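Local coordinates for cytolethal distending toxin protein C (Haemophilus ducreyi, PDB 1SR4) that forms, with CdtA, a heterodimeric lectin-like subunit probably required to deliver the genotoxic CdtB subunit of cytolethal distending toxin into host cells, at the interface of chains B and A. Coordinates in Å, arbitrary orientation; residue numbers count along the deposited sequence, not the author numbering. Chains: chain A, cytolethal distending toxin protein C; chain B, Cytolethal distending toxin subunit A.

Contact 1: the interface of chains B and A. Residues chain B 200-202; chain A 137-140, 143.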
# COMPACT_ATOMS: atom_id res chain seq x y z
N LEU B 200 15.36 -11.26 -0.18
CA LEU B 200 16.14 -11.23 1.07
C LEU B 200 15.50 -12.18 2.07
O LEU B 200 14.35 -12.58 1.90
CB LEU B 200 16.10 -9.81 1.67
CG LEU B 200 16.73 -8.62 0.92
CD1 LEU B 200 16.38 -7.31 1.62
CD2 LEU B 200 18.24 -8.80 0.88
N GLU B 201 16.26 -12.55 3.11
CA GLU B 201 15.71 -13.40 4.18
C GLU B 201 14.71 -12.46 4.86
O GLU B 201 15.02 -11.29 5.09
CB GLU B 201 16.78 -13.80 5.19
CG GLU B 201 17.78 -14.82 4.67
CD GLU B 201 17.38 -16.24 5.02
OE1 GLU B 201 17.13 -16.52 6.22
OE2 GLU B 201 17.32 -17.08 4.10
N ALA B 202 13.53 -12.99 5.16
CA ALA B 202 12.45 -12.20 5.77
C ALA B 202 12.25 -12.60 7.22
O ALA B 202 12.37 -13.77 7.56
CB ALA B 202 11.15 -12.42 4.99
N THR A 137 13.61 -15.74 11.25
CA THR A 137 13.99 -15.41 9.87
C THR A 137 13.83 -16.61 8.96
O THR A 137 14.11 -17.74 9.35
CB THR A 137 15.42 -14.93 9.84
OG1 THR A 137 16.27 -15.96 10.38
CG2 THR A 137 15.56 -13.68 10.69
N PHE A 138 13.43 -16.35 7.71
CA PHE A 138 13.14 -17.40 6.76
C PHE A 138 13.68 -17.16 5.35
O PHE A 138 13.71 -16.03 4.87
CB PHE A 138 11.61 -17.55 6.69
CG PHE A 138 10.97 -17.97 7.99
CD1 PHE A 138 10.83 -19.32 8.31
CD2 PHE A 138 10.52 -17.02 8.90
CE1 PHE A 138 10.24 -19.72 9.52
CE2 PHE A 138 9.93 -17.41 10.11
CZ PHE A 138 9.79 -18.75 10.42
N SER A 139 14.10 -18.24 4.69
CA SER A 139 14.60 -18.17 3.32
C SER A 139 13.40 -17.96 2.38
O SER A 139 12.24 -18.10 2.80
CB SER A 139 15.30 -19.47 2.95
OG SER A 139 14.33 -20.49 2.83
N LEU A 140 13.68 -17.66 1.12
CA LEU A 140 12.63 -17.44 0.12
C LEU A 140 11.70 -18.64 -0.07
O LEU A 140 10.57 -18.48 -0.53
CB LEU A 140 13.26 -17.06 -1.23
CG LEU A 140 14.06 -15.75 -1.24
CD1 LEU A 140 14.92 -15.65 -2.52
CD2 LEU A 140 13.09 -14.57 -1.18
N GLN A 143 8.63 -17.89 1.62
CA GLN A 143 8.05 -16.60 1.29
C GLN A 143 7.15 -16.55 0.08
O GLN A 143 7.44 -17.15 -0.95
CB GLN A 143 9.17 -15.58 1.10
CG GLN A 143 10.11 -15.45 2.31
CD GLN A 143 11.16 -14.39 2.05
OE1 GLN A 143 10.86 -13.36 1.43
NE2 GLN A 143 12.38 -14.61 2.53
O HOH W 1 16.68 -17.13 0.89
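A short antiparallel beta bridge joins the C-terminal segment of CdtA to CdtC, with B:Ala202 lying opposite A:Phe138. The amide N of A:Phe138 donates to the carbonyl O of B:Ala202 at 2.8 Å, and the return bond runs from B:Ala202 N to A:Phe138 O at 3.1 Å.

The side chain of A:Gln143 reaches the CdtA backbone two residues before the bridge. Its amide nitrogen NE2 donates to B:Leu200 O at 2.9 Å in a nearly straight bond, 172° at the hydrogen, and the acceptor lies within the plane of the glutamine amide. The same NE2 donates to A:Phe138 O at 3.0 Å, a more bent bond that comes from above the carbonyl plane. A:Phe138 O is thus gripped by two donors, one from each chain, while NE2 spans the two backbones. These paired bonds fix the rotation of the amide and tell NE2 from OE1. The glutamine chain runs extended beyond CG (chi2 -178°), which carries the amide up to the CdtA backbone, and the methyl CB of B:Ala202 packs 3.5 Å from its CD.

On the other flank, the B:Glu201 side chain is poorly ordered; as modelled it lies along the backbone of A:Phe138 and A:Ser139. Its carboxylate position is uncertain, and a water whose oxygen is 3.1 Å from A:Leu140 N may link it to CdtC through OE2. Recognition therefore rests largely on main-chain groups, with A:Gln143 as the main polar side chain.

In the fold, strand 202-203 of CdtA meets strand 137-138 of CdtC. After A:Ser139 comes the 3-10 helix 140-142, which leads to A:Gln143, immediately before strand 144-147, so the CdtA tail is held against a turn of the CdtC beta-trefoil.

Contact 2: the interface of chains B and A. Residues chain B 64, 66-68, 194; chain A 23, 25, 28, 147.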
# COMPACT_ATOMS: atom_id res chain seq x y z
N MET B 64 9.37 -6.81 -10.55
CA MET B 64 9.18 -8.14 -11.12
C MET B 64 8.29 -8.14 -12.35
O MET B 64 7.20 -7.58 -12.33
CB MET B 64 8.55 -9.06 -10.05
CG MET B 64 8.27 -10.49 -10.54
SD MET B 64 7.25 -11.50 -9.40
CE MET B 64 8.30 -11.71 -7.96
N GLN B 66 6.00 -10.04 -15.42
CA GLN B 66 4.92 -11.02 -15.32
C GLN B 66 5.39 -12.47 -15.39
O GLN B 66 4.64 -13.40 -15.05
CB GLN B 66 3.89 -10.75 -16.41
CG GLN B 66 3.23 -9.39 -16.26
CD GLN B 66 1.78 -9.45 -16.59
OE1 GLN B 66 0.95 -9.78 -15.73
NE2 GLN B 66 1.44 -9.17 -17.85
N ASN B 67 6.65 -12.64 -15.80
CA ASN B 67 7.26 -13.95 -15.93
C ASN B 67 8.14 -14.24 -14.70
O ASN B 67 8.86 -15.25 -14.66
CB ASN B 67 8.10 -14.01 -17.21
CG ASN B 67 9.25 -13.02 -17.20
OD1 ASN B 67 9.34 -12.16 -16.31
ND2 ASN B 67 10.12 -13.11 -18.20
N GLY B 68 8.06 -13.35 -13.71
CA GLY B 68 8.82 -13.51 -12.47
C GLY B 68 10.25 -12.98 -12.52
O GLY B 68 10.95 -12.98 -11.49
N TYR B 194 5.51 -5.63 -11.44
CA TYR B 194 4.90 -5.62 -10.10
C TYR B 194 5.91 -5.05 -9.11
O TYR B 194 7.12 -5.29 -9.22
CB TYR B 194 4.53 -7.03 -9.62
CG TYR B 194 3.90 -7.94 -10.67
CD1 TYR B 194 2.79 -7.54 -11.42
CD2 TYR B 194 4.41 -9.22 -10.90
CE1 TYR B 194 2.19 -8.42 -12.37
CE2 TYR B 194 3.83 -10.09 -11.84
CZ TYR B 194 2.73 -9.69 -12.56
OH TYR B 194 2.17 -10.56 -13.47
N ARG A 23 2.39 -15.89 -5.68
CA ARG A 23 3.65 -16.40 -6.21
C ARG A 23 4.70 -16.73 -5.15
O ARG A 23 4.88 -15.99 -4.19
CB ARG A 23 4.29 -15.39 -7.17
CG ARG A 23 3.51 -15.06 -8.44
CD ARG A 23 4.24 -13.99 -9.23
NE ARG A 23 3.51 -13.56 -10.42
CZ ARG A 23 3.78 -13.95 -11.67
NH1 ARG A 23 4.77 -14.81 -11.90
NH2 ARG A 23 3.06 -13.49 -12.68
N LEU A 25 8.25 -16.62 -3.77
CA LEU A 25 9.32 -15.68 -4.09
C LEU A 25 10.57 -16.41 -4.52
O LEU A 25 11.51 -15.80 -5.04
CB LEU A 25 9.63 -14.77 -2.90
CG LEU A 25 8.48 -13.83 -2.55
CD1 LEU A 25 9.02 -12.72 -1.65
CD2 LEU A 25 7.88 -13.22 -3.83
N ALA A 28 8.90 -17.84 -8.25
CA ALA A 28 8.18 -16.77 -8.96
C ALA A 28 6.98 -17.33 -9.74
O ALA A 28 6.33 -16.60 -10.49
CB ALA A 28 9.11 -16.03 -9.92
N LEU A 147 0.52 -10.63 -5.07
CA LEU A 147 0.72 -9.64 -6.12
C LEU A 147 -0.42 -9.40 -7.09
O LEU A 147 -1.43 -10.10 -7.08
CB LEU A 147 1.98 -10.06 -6.91
CG LEU A 147 3.28 -10.16 -6.08
CD1 LEU A 147 4.33 -11.01 -6.79
CD2 LEU A 147 3.82 -8.76 -5.83
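The carbonyl O of B:Gln66 receives NH2 of the A:Arg23 guanidinium at 2.8 Å, with the donor above the carbonyl plane. Within CdtC, the other terminal nitrogen, NH1, donates to A:Ala28 O at 2.8 Å, almost in line with the carbonyl bond. A:Ala28 O holds NH1 close to the guanidinium plane, while the bond to B:Gln66 O is bent and tilted from it; together they probably limit rotation of the group. Extended from CG to NE (chi3 -176°), the chain carries the guanidinium over to the CdtA turn.

B:Tyr194 lies roughly perpendicular to the arginine chain, its ring turned 43° from the guanidinium plane. Its CE2 lies 3.9 Å from CZ of A:Arg23, and its hydroxyl OH makes a weak bond with NH2. That hydroxyl donates to OE1 of B:Gln66 at 2.7 Å, on a lone pair in the carbonyl plane, which positions the phenol beside the arginine.

Apolar contacts border this polar group. The sulfur SD of B:Met64 sits at the edge of the tyrosine ring and lies 3.9 Å from both CD of A:Arg23 and CD1 of A:Leu147. Further along, the methyl CB of A:Ala28 packs 3.6 Å from CA of B:Gly68.

The turn joining CdtA strands 62-65 and 69-73, with strand 193-196 beside it, receives the arginine near the end of CdtC strand 19-24, while A:Leu147 ends strand 144-147 against the methionine; the site is part of the toxin's CdtA-CdtC interface.

About 16 Å separates the C-alpha centres of contact 1 and contact 2, which belong to one CdtA-CdtC interface. They share no residue, but strand 144-147 of CdtC connects them: contact 1 has the residue just before it and contact 2 its last residue. In CdtA, the chain passes from strand 193-196 in contact 2 to the C-terminal segment in contact 1. CdtC thus meets both the tail of CdtA and its body, and the two sites together probably help fix the relative orientation of the two lectin-like subunits within the CdtA-CdtB-CdtC heterotrimer.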